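Pesticidal crystal protein CRY4AA (Bacillus thuringiensis, PDB 2C9K) kills mosquito larvae as an insecticidal three-domain delta-endotoxin that binds midgut epithelial cells and promotes their colloid-osmotic lysis. Local coordinates at residues A[56-61]-A[205-210]; A[314-319]-A[332-337]; A[466-471]-A[517-522]. All coordinates share one frame; numbering follows the deposited sequence.

Contact 1: A[56-61]-A[205-210]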
loop_
_atom_site.group_PDB
_atom_site.type_symbol
_atom_site.label_atom_id
_atom_site.label_comp_id
_atom_site.label_asym_id
_atom_site.label_seq_id
_atom_site.Cartn_x
_atom_site.Cartn_y
_atom_site.Cartn_z
ATOM N N ASN A 56 -3.465 18.854 -10.183
ATOM C CA ASN A 56 -4.347 18.587 -11.307
ATOM C C ASN A 56 -5.543 17.757 -10.898
ATOM O O ASN A 56 -6.569 17.778 -11.565
ATOM C CB ASN A 56 -3.597 17.877 -12.433
ATOM C CG ASN A 56 -2.727 18.826 -13.246
ATOM O OD1 ASN A 56 -3.161 19.918 -13.621
ATOM N ND2 ASN A 56 -1.499 18.407 -13.534
ATOM N N ILE A 57 -5.422 17.023 -9.800
ATOM C CA ILE A 57 -6.532 16.204 -9.341
ATOM C C ILE A 57 -7.432 16.993 -8.376
ATOM O O ILE A 57 -8.655 16.838 -8.378
ATOM C CB ILE A 57 -6.013 14.889 -8.687
ATOM C CG1 ILE A 57 -5.932 15.024 -7.172
ATOM C CG2 ILE A 57 -4.652 14.538 -9.244
ATOM C CD1 ILE A 57 -7.166 14.503 -6.469
ATOM N N ILE A 58 -6.827 17.852 -7.564
ATOM C CA ILE A 58 -7.588 18.662 -6.617
ATOM C C ILE A 58 -8.155 19.887 -7.325
ATOM O O ILE A 58 -9.087 20.529 -6.841
ATOM C CB ILE A 58 -6.704 19.119 -5.451
ATOM C CG1 ILE A 58 -6.223 17.899 -4.668
ATOM C CG2 ILE A 58 -7.476 20.056 -4.550
ATOM C CD1 ILE A 58 -5.372 18.240 -3.473
ATOM N N LYS A 59 -7.574 20.190 -8.482
ATOM C CA LYS A 59 -7.970 21.312 -9.318
ATOM C C LYS A 59 -8.218 22.645 -8.609
ATOM O O LYS A 59 -9.161 23.362 -8.935
ATOM C CB LYS A 59 -9.189 20.925 -10.158
ATOM C CG LYS A 59 -8.942 19.710 -11.053
ATOM C CD LYS A 59 -9.843 19.702 -12.292
ATOM C CE LYS A 59 -11.333 19.669 -11.938
ATOM N NZ LYS A 59 -12.227 19.814 -13.138
ATOM N N LYS A 60 -7.371 22.970 -7.637
ATOM C CA LYS A 60 -7.465 24.241 -6.920
ATOM C C LYS A 60 -6.230 25.013 -7.369
ATOM O O LYS A 60 -5.308 24.419 -7.930
ATOM C CB LYS A 60 -7.444 24.025 -5.406
ATOM C CG LYS A 60 -7.552 25.305 -4.594
ATOM C CD LYS A 60 -7.871 25.012 -3.130
ATOM C CE LYS A 60 -8.144 26.292 -2.345
ATOM N NZ LYS A 60 -8.705 26.002 -0.991
ATOM N N GLU A 61 -6.175 26.317 -7.121
ATOM C CA GLU A 61 -5.018 27.054 -7.603
ATOM C C GLU A 61 -4.190 27.928 -6.672
ATOM O O GLU A 61 -4.667 28.425 -5.646
ATOM C CB GLU A 61 -5.435 27.890 -8.809
ATOM C CG GLU A 61 -6.186 27.090 -9.848
ATOM C CD GLU A 61 -6.025 27.655 -11.240
ATOM O OE1 GLU A 61 -4.922 27.505 -11.820
ATOM O OE2 GLU A 61 -6.999 28.253 -11.750
ATOM N N LEU A 205 -7.664 14.704 1.952
ATOM C CA LEU A 205 -8.834 13.846 1.837
ATOM C C LEU A 205 -10.043 14.653 2.285
ATOM O O LEU A 205 -11.104 14.597 1.666
ATOM C CB LEU A 205 -8.660 12.610 2.728
ATOM C CG LEU A 205 -8.986 11.227 2.133
ATOM C CD1 LEU A 205 -8.361 11.066 0.762
ATOM C CD2 LEU A 205 -8.470 10.153 3.065
ATOM N N ASN A 206 -9.867 15.422 3.354
ATOM C CA ASN A 206 -10.942 16.241 3.893
ATOM C C ASN A 206 -11.197 17.476 3.044
ATOM O O ASN A 206 -12.311 17.993 3.004
ATOM C CB ASN A 206 -10.627 16.639 5.328
ATOM C CG ASN A 206 -11.614 17.641 5.880
ATOM O OD1 ASN A 206 -11.408 18.852 5.774
ATOM N ND2 ASN A 206 -12.702 17.144 6.463
ATOM N N LEU A 207 -10.166 17.957 2.363
ATOM C CA LEU A 207 -10.335 19.114 1.500
ATOM C C LEU A 207 -11.316 18.714 0.400
ATOM O O LEU A 207 -12.354 19.347 0.203
ATOM C CB LEU A 207 -8.996 19.515 0.877
ATOM C CG LEU A 207 -9.052 20.614 -0.187
ATOM C CD1 LEU A 207 -9.617 21.886 0.426
ATOM C CD2 LEU A 207 -7.663 20.851 -0.763
ATOM N N ILE A 208 -10.989 17.643 -0.310
ATOM C CA ILE A 208 -11.843 17.168 -1.386
ATOM C C ILE A 208 -13.255 16.864 -0.909
ATOM O O ILE A 208 -14.225 17.325 -1.497
ATOM C CB ILE A 208 -11.259 15.895 -2.042
ATOM C CG1 ILE A 208 -9.885 16.211 -2.646
ATOM C CG2 ILE A 208 -12.212 15.372 -3.100
ATOM C CD1 ILE A 208 -9.223 15.046 -3.325
ATOM N N LYS A 209 -13.364 16.095 0.168
ATOM C CA LYS A 209 -14.661 15.698 0.705
ATOM C C LYS A 209 -15.446 16.867 1.266
ATOM O O LYS A 209 -16.583 16.711 1.711
ATOM C CB LYS A 209 -14.461 14.644 1.792
ATOM C CG LYS A 209 -15.718 13.896 2.193
ATOM C CD LYS A 209 -15.378 12.816 3.211
ATOM C CE LYS A 209 -16.586 11.984 3.592
ATOM N NZ LYS A 209 -16.217 10.915 4.567
ATOM N N THR A 210 -14.841 18.045 1.227
ATOM C CA THR A 210 -15.466 19.250 1.754
ATOM C C THR A 210 -15.783 20.273 0.668
ATOM O O THR A 210 -16.618 21.146 0.859
ATOM C CB THR A 210 -14.542 19.882 2.827
ATOM O OG1 THR A 210 -14.957 19.446 4.132
ATOM C CG2 THR A 210 -14.539 21.398 2.737
#
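Ile57 and Ile208 meet through their terminal methyls, CD1 to CD1 at 3.8 Å, their side chains crossing at about a right angle. A second crossing of the same kind lies beside it: the CG2 branch of Ile58 touches CD2 of Leu207 at 3.9 Å. The first torsion of Ile58 (chi1 -63°) sets CG2 anti to the backbone N and CG1 beside that N, and CG1 makes a looser approach to CD1 of Ile208, 4.4 Å away. No hydrogen bond joins the segments, and both of these closest approaches, CD1 to CD1 and CG2 to CD2, run from methyl to methyl, so methyl groups carry the contact. Here two helices of the N-terminal helical domain of the delta-endotoxin, 46-58 and 183-208, meet near their C-terminal ends. Tyr228 of helix 222-240 touches both Ile57 and Ile208, while Tyr134 and Ile137 of helix 129-137 touch Ile58 and Leu207. Beyond this apolar patch the contact thins out. Lys59, with positive phi (45°), takes the chain out of the helix, and its NZ turns to Asn215 in a weak hydrogen bond. Lys60 then reaches back with an extended side chain whose NZ comes no closer than 4.4 Å to CD1 of Leu207.

Contact 2: A[314-319]-A[332-337]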
loop_
_atom_site.group_PDB
_atom_site.type_symbol
_atom_site.label_atom_id
_atom_site.label_comp_id
_atom_site.label_asym_id
_atom_site.label_seq_id
_atom_site.Cartn_x
_atom_site.Cartn_y
_atom_site.Cartn_z
ATOM N N THR A 314 -23.828 -8.356 -19.229
ATOM C CA THR A 314 -24.976 -7.972 -18.451
ATOM C C THR A 314 -24.661 -7.755 -16.985
ATOM O O THR A 314 -25.051 -6.744 -16.403
ATOM C CB THR A 314 -26.049 -9.046 -18.598
ATOM O OG1 THR A 314 -26.937 -8.664 -19.655
ATOM C CG2 THR A 314 -26.814 -9.255 -17.310
ATOM N N SER A 315 -23.952 -8.714 -16.398
ATOM C CA SER A 315 -23.607 -8.669 -14.979
ATOM C C SER A 315 -22.328 -9.466 -14.722
ATOM O O SER A 315 -21.734 -9.996 -15.660
ATOM C CB SER A 315 -24.758 -9.274 -14.177
ATOM O OG SER A 315 -25.111 -10.536 -14.723
ATOM N N HIS A 316 -21.904 -9.554 -13.463
ATOM C CA HIS A 316 -20.705 -10.321 -13.148
ATOM C C HIS A 316 -20.548 -10.606 -11.667
ATOM O O HIS A 316 -21.282 -10.071 -10.848
ATOM C CB HIS A 316 -19.449 -9.596 -13.647
ATOM C CG HIS A 316 -19.027 -8.450 -12.784
ATOM N ND1 HIS A 316 -19.734 -7.269 -12.710
ATOM C CD2 HIS A 316 -17.961 -8.300 -11.962
ATOM C CE1 HIS A 316 -19.119 -6.440 -11.885
ATOM N NE2 HIS A 316 -18.041 -7.042 -11.418
ATOM N N TYR A 317 -19.603 -11.477 -11.339
ATOM C CA TYR A 317 -19.305 -11.804 -9.950
ATOM C C TYR A 317 -17.862 -12.297 -9.857
ATOM O O TYR A 317 -17.290 -12.746 -10.849
ATOM C CB TYR A 317 -20.309 -12.834 -9.389
ATOM C CG TYR A 317 -20.257 -14.222 -9.991
ATOM C CD1 TYR A 317 -19.237 -15.114 -9.659
ATOM C CD2 TYR A 317 -21.227 -14.640 -10.901
ATOM C CE1 TYR A 317 -19.181 -16.384 -10.220
ATOM C CE2 TYR A 317 -21.181 -15.910 -11.471
ATOM C CZ TYR A 317 -20.154 -16.779 -11.130
ATOM O OH TYR A 317 -20.085 -18.025 -11.717
ATOM N N ASN A 318 -17.270 -12.179 -8.675
ATOM C CA ASN A 318 -15.883 -12.590 -8.448
ATOM C C ASN A 318 -15.814 -13.856 -7.606
ATOM O O ASN A 318 -16.673 -14.084 -6.747
ATOM C CB ASN A 318 -15.115 -11.502 -7.682
ATOM C CG ASN A 318 -15.167 -10.149 -8.354
ATOM O OD1 ASN A 318 -14.353 -9.847 -9.224
ATOM N ND2 ASN A 318 -16.128 -9.322 -7.952
ATOM N N MET A 319 -14.789 -14.669 -7.860
ATOM C CA MET A 319 -14.531 -15.892 -7.092
ATOM C C MET A 319 -13.154 -15.645 -6.468
ATOM O O MET A 319 -12.194 -15.309 -7.170
ATOM C CB MET A 319 -14.501 -17.128 -7.999
ATOM C CG MET A 319 -15.884 -17.641 -8.440
ATOM S SD MET A 319 -17.000 -18.083 -7.063
ATOM C CE MET A 319 -16.259 -19.597 -6.466
ATOM N N SER A 332 -20.883 -10.844 -4.796
ATOM C CA SER A 332 -22.256 -10.563 -5.193
ATOM C C SER A 332 -22.284 -10.557 -6.703
ATOM O O SER A 332 -21.242 -10.487 -7.345
ATOM C CB SER A 332 -22.711 -9.197 -4.682
ATOM O OG SER A 332 -22.879 -9.206 -3.277
ATOM N N VAL A 333 -23.471 -10.649 -7.276
ATOM C CA VAL A 333 -23.566 -10.611 -8.719
ATOM C C VAL A 333 -23.949 -9.184 -9.048
ATOM O O VAL A 333 -25.120 -8.826 -8.988
ATOM C CB VAL A 333 -24.647 -11.577 -9.255
ATOM C CG1 VAL A 333 -24.781 -11.422 -10.760
ATOM C CG2 VAL A 333 -24.275 -13.010 -8.921
ATOM N N PHE A 334 -22.959 -8.360 -9.359
ATOM C CA PHE A 334 -23.231 -6.974 -9.703
ATOM C C PHE A 334 -23.898 -6.961 -11.074
ATOM O O PHE A 334 -23.915 -7.979 -11.762
ATOM C CB PHE A 334 -21.928 -6.170 -9.744
ATOM C CG PHE A 334 -21.072 -6.338 -8.520
ATOM C CD1 PHE A 334 -20.209 -7.419 -8.402
ATOM C CD2 PHE A 334 -21.132 -5.418 -7.481
ATOM C CE1 PHE A 334 -19.411 -7.581 -7.268
ATOM C CE2 PHE A 334 -20.339 -5.574 -6.344
ATOM C CZ PHE A 334 -19.478 -6.660 -6.244
ATOM N N GLY A 335 -24.452 -5.817 -11.463
ATOM C CA GLY A 335 -25.108 -5.717 -12.757
ATOM C C GLY A 335 -26.565 -6.144 -12.751
ATOM O O GLY A 335 -27.187 -6.273 -11.700
ATOM N N ASN A 336 -27.119 -6.367 -13.935
ATOM C CA ASN A 336 -28.507 -6.779 -14.049
ATOM C C ASN A 336 -28.563 -8.141 -14.716
ATOM O O ASN A 336 -28.845 -8.250 -15.903
ATOM C CB ASN A 336 -29.283 -5.759 -14.872
ATOM C CG ASN A 336 -30.768 -6.016 -14.857
ATOM O OD1 ASN A 336 -31.543 -5.270 -15.453
ATOM N ND2 ASN A 336 -31.180 -7.075 -14.172
ATOM N N HIS A 337 -28.301 -9.176 -13.929
ATOM C CA HIS A 337 -28.277 -10.558 -14.405
ATOM C C HIS A 337 -29.600 -11.112 -14.929
ATOM O O HIS A 337 -30.534 -11.339 -14.161
ATOM C CB HIS A 337 -27.778 -11.478 -13.286
ATOM C CG HIS A 337 -27.623 -12.907 -13.701
ATOM N ND1 HIS A 337 -27.830 -13.961 -12.838
ATOM C CD2 HIS A 337 -27.257 -13.458 -14.881
ATOM C CE1 HIS A 337 -27.602 -15.098 -13.468
ATOM N NE2 HIS A 337 -27.253 -14.820 -14.709
#
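His316 and Phe334 form an antiparallel hydrogen-bonded pair: His316 N donates to Phe334 O at 3.1 Å, with an N-H...O angle of 160°, although the position of that oxygen is less sure. The return bond from Phe334 N to His316 O is weak, bent to 122° despite its 2.8 Å length. Two residues along each segment, Asn336 N donates to Thr314 O at 3.2 Å, approaching from well above the carbonyl plane. Between these bonds Ser315 faces Gly335 as a non-hydrogen-bonded pair with CA atoms 4.0 Å apart, and Gly335 has positive phi.

Packing spreads from the paired backbones. The His316 and Phe334 rings share one side of the sheet, their planes 24° apart but slid so that they barely overlap; Phe334 CD1 lies over one His316 face, toward the rim. Asn318 ND2 comes within 3.8 Å of Phe334 CE1, the amide and ring planes steeply inclined to each other. Elsewhere, Tyr317 and Val333 lie side by side, CD2 to CG2 at 4.0 Å.

This is the beta hairpin of strands 313-322 and 329-335, the latter an outermost strand of a four-stranded antiparallel sheet in the middle, beta-sheet domain. Phe301 stacks on His316. His316 NE2 and Asn318 ND2 both donate to Ile437 O of strand 432-440, so their approach to Phe334 is packing, while their polar ends tie the hairpin to that strand.

Contact 3: A[466-471]-A[517-522]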
loop_
_atom_site.group_PDB
_atom_site.type_symbol
_atom_site.label_atom_id
_atom_site.label_comp_id
_atom_site.label_asym_id
_atom_site.label_seq_id
_atom_site.Cartn_x
_atom_site.Cartn_y
_atom_site.Cartn_z
ATOM N N ILE A 466 7.754 -17.816 5.878
ATOM C CA ILE A 466 8.510 -17.355 7.021
ATOM C C ILE A 466 9.953 -17.629 6.651
ATOM O O ILE A 466 10.324 -18.774 6.396
ATOM C CB ILE A 466 8.094 -18.141 8.286
ATOM C CG1 ILE A 466 6.627 -17.810 8.606
ATOM C CG2 ILE A 466 9.014 -17.801 9.451
ATOM C CD1 ILE A 466 6.025 -18.534 9.778
ATOM N N TYR A 467 10.756 -16.577 6.579
ATOM C CA TYR A 467 12.150 -16.733 6.224
ATOM C C TYR A 467 12.998 -17.006 7.455
ATOM O O TYR A 467 12.565 -16.791 8.584
ATOM C CB TYR A 467 12.647 -15.492 5.485
ATOM C CG TYR A 467 11.857 -15.196 4.226
ATOM C CD1 TYR A 467 10.793 -14.294 4.241
ATOM C CD2 TYR A 467 12.154 -15.850 3.028
ATOM C CE1 TYR A 467 10.046 -14.052 3.096
ATOM C CE2 TYR A 467 11.414 -15.624 1.877
ATOM C CZ TYR A 467 10.361 -14.723 1.911
ATOM O OH TYR A 467 9.622 -14.503 0.765
ATOM N N THR A 468 14.215 -17.477 7.224
ATOM C CA THR A 468 15.133 -17.827 8.305
ATOM C C THR A 468 16.330 -16.906 8.479
ATOM O O THR A 468 17.023 -16.991 9.486
ATOM C CB THR A 468 15.703 -19.234 8.085
ATOM O OG1 THR A 468 16.482 -19.238 6.882
ATOM C CG2 THR A 468 14.588 -20.253 7.955
ATOM N N HIS A 469 16.581 -16.043 7.498
ATOM C CA HIS A 469 17.735 -15.150 7.537
ATOM C C HIS A 469 17.412 -13.692 7.805
ATOM O O HIS A 469 18.227 -12.811 7.519
ATOM C CB HIS A 469 18.513 -15.248 6.224
ATOM C CG HIS A 469 17.791 -14.659 5.050
ATOM N ND1 HIS A 469 16.571 -15.125 4.615
ATOM C CD2 HIS A 469 18.108 -13.623 4.240
ATOM C CE1 HIS A 469 16.163 -14.401 3.589
ATOM N NE2 HIS A 469 17.078 -13.482 3.342
ATOM N N LEU A 470 16.225 -13.428 8.332
ATOM C CA LEU A 470 15.829 -12.066 8.645
ATOM C C LEU A 470 14.438 -12.061 9.275
ATOM O O LEU A 470 13.763 -13.084 9.313
ATOM C CB LEU A 470 15.858 -11.200 7.381
ATOM C CG LEU A 470 14.640 -11.160 6.455
ATOM C CD1 LEU A 470 14.948 -10.252 5.284
ATOM C CD2 LEU A 470 14.279 -12.550 5.976
ATOM N N THR A 471 14.015 -10.914 9.784
ATOM C CA THR A 471 12.710 -10.815 10.413
ATOM C C THR A 471 11.614 -10.816 9.370
ATOM O O THR A 471 11.640 -10.031 8.421
ATOM C CB THR A 471 12.592 -9.534 11.258
ATOM O OG1 THR A 471 13.468 -9.630 12.388
ATOM C CG2 THR A 471 11.161 -9.337 11.742
ATOM N N GLN A 517 14.699 -23.779 11.477
ATOM C CA GLN A 517 14.955 -22.599 12.283
ATOM C C GLN A 517 14.137 -22.516 13.558
ATOM O O GLN A 517 13.081 -23.152 13.687
ATOM C CB GLN A 517 14.678 -21.338 11.469
ATOM C CG GLN A 517 15.909 -20.685 10.902
ATOM C CD GLN A 517 16.768 -20.011 11.953
ATOM O OE1 GLN A 517 16.983 -20.545 13.043
ATOM N NE2 GLN A 517 17.285 -18.841 11.616
ATOM N N SER A 518 14.648 -21.724 14.499
ATOM C CA SER A 518 13.971 -21.470 15.758
ATOM C C SER A 518 13.642 -19.985 15.716
ATOM O O SER A 518 14.360 -19.207 15.092
ATOM C CB SER A 518 14.875 -21.781 16.951
ATOM O OG SER A 518 14.714 -23.128 17.366
ATOM N N TYR A 519 12.552 -19.587 16.359
ATOM C CA TYR A 519 12.170 -18.186 16.341
ATOM C C TYR A 519 11.568 -17.739 17.652
ATOM O O TYR A 519 11.496 -18.485 18.624
ATOM C CB TYR A 519 11.101 -17.920 15.268
ATOM C CG TYR A 519 11.437 -18.329 13.863
ATOM C CD1 TYR A 519 11.421 -19.675 13.481
ATOM C CD2 TYR A 519 11.765 -17.371 12.906
ATOM C CE1 TYR A 519 11.730 -20.062 12.171
ATOM C CE2 TYR A 519 12.076 -17.739 11.594
ATOM C CZ TYR A 519 12.059 -19.086 11.234
ATOM O OH TYR A 519 12.384 -19.447 9.947
ATOM N N PHE A 520 11.143 -16.485 17.638
ATOM C CA PHE A 520 10.420 -15.863 18.727
ATOM C C PHE A 520 9.353 -15.188 17.883
ATOM O O PHE A 520 9.678 -14.551 16.882
ATOM C CB PHE A 520 11.267 -14.814 19.472
ATOM C CG PHE A 520 12.163 -15.403 20.528
ATOM C CD1 PHE A 520 13.511 -15.058 20.591
ATOM C CD2 PHE A 520 11.675 -16.360 21.417
ATOM C CE1 PHE A 520 14.358 -15.664 21.512
ATOM C CE2 PHE A 520 12.523 -16.975 22.347
ATOM C CZ PHE A 520 13.864 -16.626 22.389
ATOM N N ILE A 521 8.084 -15.372 18.206
ATOM C CA ILE A 521 7.096 -14.685 17.404
ATOM C C ILE A 521 6.757 -13.412 18.203
ATOM O O ILE A 521 6.533 -13.463 19.409
ATOM C CB ILE A 521 5.853 -15.627 17.049
ATOM C CG1 ILE A 521 4.559 -15.073 17.621
ATOM C CG2 ILE A 521 6.118 -17.060 17.483
ATOM C CD1 ILE A 521 4.019 -13.945 16.824
ATOM N N ARG A 522 6.797 -12.269 17.519
ATOM C CA ARG A 522 6.554 -10.952 18.122
ATOM C C ARG A 522 5.335 -10.290 17.492
ATOM O O ARG A 522 5.107 -10.432 16.299
ATOM C CB ARG A 522 7.787 -10.079 17.901
ATOM C CG ARG A 522 7.726 -8.720 18.524
ATOM C CD ARG A 522 9.042 -8.003 18.330
ATOM N NE ARG A 522 9.182 -7.419 16.998
ATOM C CZ ARG A 522 10.290 -6.823 16.561
ATOM N NH1 ARG A 522 11.353 -6.744 17.348
ATOM N NH2 ARG A 522 10.335 -6.283 15.350
#
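Thr468 and Gln517 make the nearest backbone approach, CA to CA 6.2 Å, where the irregular segment 466-471 passes the start of strand 517-527 without forming a beta bridge. Gln517 reaches across with a chain bent at chi2 (-71°), and its NE2 donates to Thr468 O at 2.8 Å. The bond follows a lone pair in the carbonyl plane, and the acceptor lies only 5° out of the amide plane. At the other end of the same amide, OE1 accepts from Ser518 N at 3.0 Å, so two bonds restrain its rotation. Thr468 crosses the aliphatic part of Gln517 obliquely, CB close to CG.

Tyr519 brings its hydroxyl to the same loop. Tyr467 O sits at the ring edge, in plane, 3.0 Å from Tyr519 OH, and both it and His512 NE2 lie within hydrogen-bonding reach of that hydroxyl. On the apolar side, Ile466 CG2 approaches Tyr519 CE2 at 3.7 Å, and the Ile466 side chain also touches Phe607 of strand 600-609. The contact thereby joins the loop leading into strand 471-475 to strand 517-527, both of which pair with strand 600-609 in a sheet of the C-terminal beta-sandwich domain characteristic of three-domain Cry toxins.

The three contacts fall in separate parts of the toxin and share no helix or strand. Contact 1 is a surface contact between two helix ends of the N-terminal domain, with methyl groups and no cross-segment hydrogen bond. Contact 2 is partly buried and joins neighbouring strands of one hairpin, where backbone bonds set the register and aromatic packing follows. Contact 3 is buried and joins a loop to a strand, with a glutamine amide donating to a backbone carbonyl and a tyrosine hydroxyl beside another. Its buried area, 241 Å², lies between 188 Å² (contact 1) and 421 Å² (contact 2). Centres of contacts 1 and 3 are about 44 Å apart, on opposite sides of the chain's centre.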